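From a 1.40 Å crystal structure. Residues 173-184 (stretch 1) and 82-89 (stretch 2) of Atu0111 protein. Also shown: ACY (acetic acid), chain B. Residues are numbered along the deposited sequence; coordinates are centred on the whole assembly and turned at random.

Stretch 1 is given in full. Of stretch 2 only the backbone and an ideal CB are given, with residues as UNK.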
# COMPACT_ATOMS: atom_id res chain seq x y z
N ASP A 173 -13.26 3.15 5.94
CA ASP A 173 -12.16 3.87 6.58
C ASP A 173 -11.75 5.15 5.83
O ASP A 173 -10.66 5.67 6.06
CB ASP A 173 -10.94 2.94 6.74
CG ASP A 173 -10.27 2.62 5.42
OD1 ASP A 173 -10.84 3.01 4.38
OD2 ASP A 173 -9.17 2.02 5.42
N HIS A 174 -12.61 5.66 4.94
CA HIS A 174 -12.18 6.76 4.05
C HIS A 174 -11.51 7.90 4.80
O HIS A 174 -10.43 8.36 4.42
CB HIS A 174 -13.34 7.29 3.21
CG HIS A 174 -12.94 8.39 2.28
ND1 HIS A 174 -12.45 8.16 1.01
CD2 HIS A 174 -12.92 9.73 2.46
CE1 HIS A 174 -12.18 9.32 0.44
NE2 HIS A 174 -12.43 10.29 1.30
N ASP A 175 -12.15 8.37 5.87
CA ASP A 175 -11.65 9.53 6.60
C ASP A 175 -10.57 9.20 7.63
O ASP A 175 -9.93 10.13 8.16
CB ASP A 175 -12.80 10.25 7.29
CG ASP A 175 -13.69 10.98 6.32
OD1 ASP A 175 -13.18 11.57 5.34
OD2 ASP A 175 -14.92 11.00 6.57
N THR A 176 -10.39 7.92 7.94
CA THR A 176 -9.38 7.47 8.90
C THR A 176 -8.30 6.61 8.23
O THR A 176 -7.60 5.84 8.89
CB THR A 176 -10.03 6.64 10.01
OG1 THR A 176 -10.82 5.60 9.41
CG2 THR A 176 -10.89 7.54 10.90
N TYR A 177 -8.14 6.80 6.94
CA TYR A 177 -7.24 5.98 6.13
C TYR A 177 -5.79 6.04 6.61
O TYR A 177 -5.25 7.13 6.82
CB TYR A 177 -7.35 6.43 4.65
CG TYR A 177 -6.50 5.59 3.72
CD1 TYR A 177 -6.87 4.30 3.38
CD2 TYR A 177 -5.30 6.08 3.22
CE1 TYR A 177 -6.09 3.51 2.57
CE2 TYR A 177 -4.49 5.30 2.40
CZ TYR A 177 -4.88 4.01 2.08
OH TYR A 177 -4.09 3.22 1.27
N GLU A 178 -5.16 4.87 6.75
CA GLU A 178 -3.75 4.80 7.09
C GLU A 178 -2.88 4.67 5.83
O GLU A 178 -2.89 3.64 5.13
CB GLU A 178 -3.50 3.61 8.03
CG GLU A 178 -2.04 3.49 8.46
CD GLU A 178 -1.82 2.37 9.44
OE1 GLU A 178 -1.93 1.20 9.03
OE2 GLU A 178 -1.54 2.67 10.61
N PHE A 179 -2.14 5.74 5.53
CA PHE A 179 -1.21 5.70 4.42
C PHE A 179 -0.03 4.79 4.74
O PHE A 179 0.46 4.77 5.87
CB PHE A 179 -0.71 7.10 4.09
CG PHE A 179 -1.77 8.00 3.54
CD1 PHE A 179 -2.11 7.97 2.19
CD2 PHE A 179 -2.43 8.89 4.38
CE1 PHE A 179 -3.10 8.81 1.69
CE2 PHE A 179 -3.41 9.72 3.88
CZ PHE A 179 -3.75 9.68 2.55
N HIS A 180 0.45 4.08 3.74
CA HIS A 180 1.54 3.14 3.98
C HIS A 180 2.22 2.77 2.69
O HIS A 180 1.66 2.96 1.60
CB HIS A 180 1.01 1.88 4.66
CG HIS A 180 -0.04 1.18 3.88
ND1 HIS A 180 -1.35 1.62 3.82
CD2 HIS A 180 0.01 0.07 3.10
CE1 HIS A 180 -2.05 0.81 3.04
NE2 HIS A 180 -1.26 -0.15 2.60
N ILE A 181 3.45 2.26 2.81
CA ILE A 181 4.09 1.55 1.70
C ILE A 181 4.24 0.09 2.12
O ILE A 181 4.85 -0.22 3.14
CB ILE A 181 5.46 2.17 1.36
CG1 ILE A 181 5.23 3.55 0.74
CG2 ILE A 181 6.23 1.25 0.41
CD1 ILE A 181 6.49 4.31 0.38
N THR A 182 3.67 -0.80 1.32
CA THR A 182 3.77 -2.22 1.59
C THR A 182 5.14 -2.74 1.15
O THR A 182 5.54 -2.54 0.01
CB THR A 182 2.65 -2.94 0.84
OG1 THR A 182 1.40 -2.51 1.39
CG2 THR A 182 2.79 -4.48 0.97
N LEU A 183 5.84 -3.38 2.07
CA LEU A 183 7.05 -4.12 1.73
C LEU A 183 6.74 -5.62 1.60
O LEU A 183 7.40 -6.32 0.84
CB LEU A 183 8.14 -3.92 2.79
CG LEU A 183 8.68 -2.49 2.90
CD1 LEU A 183 9.75 -2.45 3.97
CD2 LEU A 183 9.24 -2.00 1.57
N SER A 184 5.74 -6.10 2.34
CA SER A 184 5.44 -7.54 2.32
C SER A 184 4.02 -7.80 2.77
O SER A 184 3.36 -6.91 3.33
CB SER A 184 6.40 -8.32 3.23
OG SER A 184 6.04 -8.18 4.59
N UNK A 82 7.87 -2.41 -7.72
CA UNK A 82 6.44 -2.25 -7.43
C UNK A 82 6.15 -1.33 -6.27
O UNK A 82 4.98 -1.05 -6.02
CB UNK A 82 5.81 -3.62 -7.14
N UNK A 83 7.17 -0.90 -5.54
CA UNK A 83 6.93 -0.15 -4.31
C UNK A 83 6.17 1.14 -4.57
O UNK A 83 6.48 1.89 -5.50
CB UNK A 83 8.26 0.16 -3.62
N UNK A 84 5.15 1.38 -3.75
CA UNK A 84 4.29 2.52 -3.97
C UNK A 84 3.52 2.84 -2.70
O UNK A 84 3.36 1.97 -1.84
CB UNK A 84 3.33 2.26 -5.13
N UNK A 85 3.05 4.07 -2.61
CA UNK A 85 2.06 4.42 -1.61
C UNK A 85 0.73 4.56 -2.34
O UNK A 85 0.58 5.41 -3.21
CB UNK A 85 2.44 5.70 -0.86
N UNK A 86 -0.27 3.76 -1.96
CA UNK A 86 -1.62 3.94 -2.52
C UNK A 86 -2.21 5.27 -2.02
O UNK A 86 -2.07 5.62 -0.84
CB UNK A 86 -2.53 2.77 -2.13
N UNK A 87 -2.79 6.02 -2.95
CA UNK A 87 -3.49 7.25 -2.60
C UNK A 87 -4.99 6.97 -2.48
O UNK A 87 -5.64 7.42 -1.54
CB UNK A 87 -3.22 8.34 -3.64
N UNK A 88 -5.54 6.20 -3.42
CA UNK A 88 -6.96 5.84 -3.38
C UNK A 88 -7.14 4.50 -4.07
O UNK A 88 -6.78 4.37 -5.24
CB UNK A 88 -7.83 6.91 -4.04
N UNK A 89 -7.65 3.49 -3.35
CA UNK A 89 -7.86 2.17 -3.95
C UNK A 89 -8.93 2.24 -5.01
O UNK A 89 -10.00 2.79 -4.78
CB UNK A 89 -8.24 1.14 -2.89
C ACY B . -1.38 -1.36 -0.27
O ACY B . -0.27 -1.66 -0.79
OXT ACY B . -2.06 -0.35 -0.59
CH3 ACY B . -1.90 -2.22 0.85

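The strands around 180-182 and 84-85 run roughly antiparallel, at 143°, with no direct hydrogen bond between the stretches. Waters and acetic acid, probably from the crystallisation liquor, occupy the gap.

Position 82 has CA-to-CB sideways and nothing of stretch 1 within 5.5 Å of its ideal CB. Many residues would do. It is S82, whose OG is hydrogen-bonded elsewhere in the structure.

Position 83 points sideways. Its ideal CB lies 4.6 Å from I181 CG2, and L183 offers more apolar surface. A branched or long aliphatic residue would suit, such as leucine, isoleucine or methionine. It is L83. Its CD2 reaches 3.7 Å from L183 CD2 and lies 3.3 Å from T182 O.

Position 84 points away from stretch 1, with nothing of it within 5.5 Å of the ideal CB, so many residues would fit. A long polar or aromatic one could reach toward ACY O. It is H84. Its ring carbon CE1 lies 3.7 Å from ACY O. Water ties its backbone to stretch 1: water 2 accepts from T182 N at 2.8 Å and lies 2.7 Å from H84 O.

Position 85 points sideways. Its ideal CB is 3.9 Å from I181 CG1, and the F179 ring lies further along. A long, flexible apolar side chain would suit; leucine is also plausible. It is M85, modelled as selenomethionine. CB packs 4.0 Å from I181 CG1, and CE reaches 3.9 Å from F179 CD1. SE sits 5.0 Å from the centroid of the F179 ring, in an oblique approach. The backbone adds a CA-H...O contact, with M85 CA 3.5 Å from H180 O.

Position 86 points sideways, its ideal CB 3.8 Å from Y177 OH. ACY OXT is an acceptor nearby, so a small donor fits: serine or threonine. It is T86, whose OG1 donates to ACY OXT at 2.9 Å. On the other strand T182 OG1 donates to ACY O, also at 2.9 Å, so ACY links the two stretches.

Position 87 points away at a corner of the chain. Its ideal CB is 5.4 Å from F179 CE1, which favours a modest apolar residue without requiring one. It is V87, in the t rotamer. Its side chain stays clear of stretch 1; its backbone O lies 4.3 Å from F179 CE1.

Position 88 also points away, but a long side chain could reach the H174 ring. An aromatic would suit. It is F88, whose CE1 meets H174 CE1 edge to edge at 3.9 Å.

Position 89 points sideways, with nothing of stretch 1 within 5.5 Å of its ideal CB. A long polar residue could extend toward Y177 OH. It is Q89; NE2 donates to water 5 at 2.9 Å, and that water lies 2.7 Å from Y177 OH.

Stretch 2, residues 82-89: SLHMTVFQ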
# COMPACT_ATOMS: atom_id res chain seq x y z
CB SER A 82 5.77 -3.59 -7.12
OG SER A 82 6.13 -4.04 -5.82
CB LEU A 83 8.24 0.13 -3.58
CG LEU A 83 8.97 -1.10 -3.03
CD1 LEU A 83 10.36 -0.76 -2.46
CD2 LEU A 83 8.14 -1.89 -1.99
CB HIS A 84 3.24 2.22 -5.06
CG HIS A 84 2.40 1.02 -4.75
ND1 HIS A 84 1.12 1.08 -4.22
CD2 HIS A 84 2.66 -0.30 -4.91
CE1 HIS A 84 0.66 -0.15 -4.05
NE2 HIS A 84 1.57 -1.00 -4.47
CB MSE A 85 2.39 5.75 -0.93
CG MSE A 85 1.37 6.06 0.16
SE MSE A 85 1.63 7.87 0.90
CE MSE A 85 0.62 8.83 -0.46
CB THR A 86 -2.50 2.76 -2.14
OG1 THR A 86 -1.90 1.58 -2.69
CG2 THR A 86 -3.93 2.89 -2.68
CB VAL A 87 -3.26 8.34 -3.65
CG1 VAL A 87 -4.02 9.63 -3.32
CG2 VAL A 87 -1.76 8.63 -3.75
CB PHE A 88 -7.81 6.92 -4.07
CG PHE A 88 -9.29 6.73 -3.89
CD1 PHE A 88 -9.94 7.30 -2.81
CD2 PHE A 88 -10.04 5.99 -4.81
CE1 PHE A 88 -11.31 7.14 -2.62
CE2 PHE A 88 -11.41 5.81 -4.63
CZ PHE A 88 -12.05 6.41 -3.56
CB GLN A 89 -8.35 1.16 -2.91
CG GLN A 89 -7.33 0.72 -1.91
CD GLN A 89 -7.83 -0.47 -1.08
OE1 GLN A 89 -8.77 -1.17 -1.47
NE2 GLN A 89 -7.21 -0.71 0.07
O HOH W 1 4.51 -1.12 -2.11
O HOH W 2 2.09 -0.24 -0.97
O HOH W 3 -1.46 4.05 1.29
O HOH W 4 -0.20 1.73 0.04
O HOH W 5 -4.76 0.67 0.74
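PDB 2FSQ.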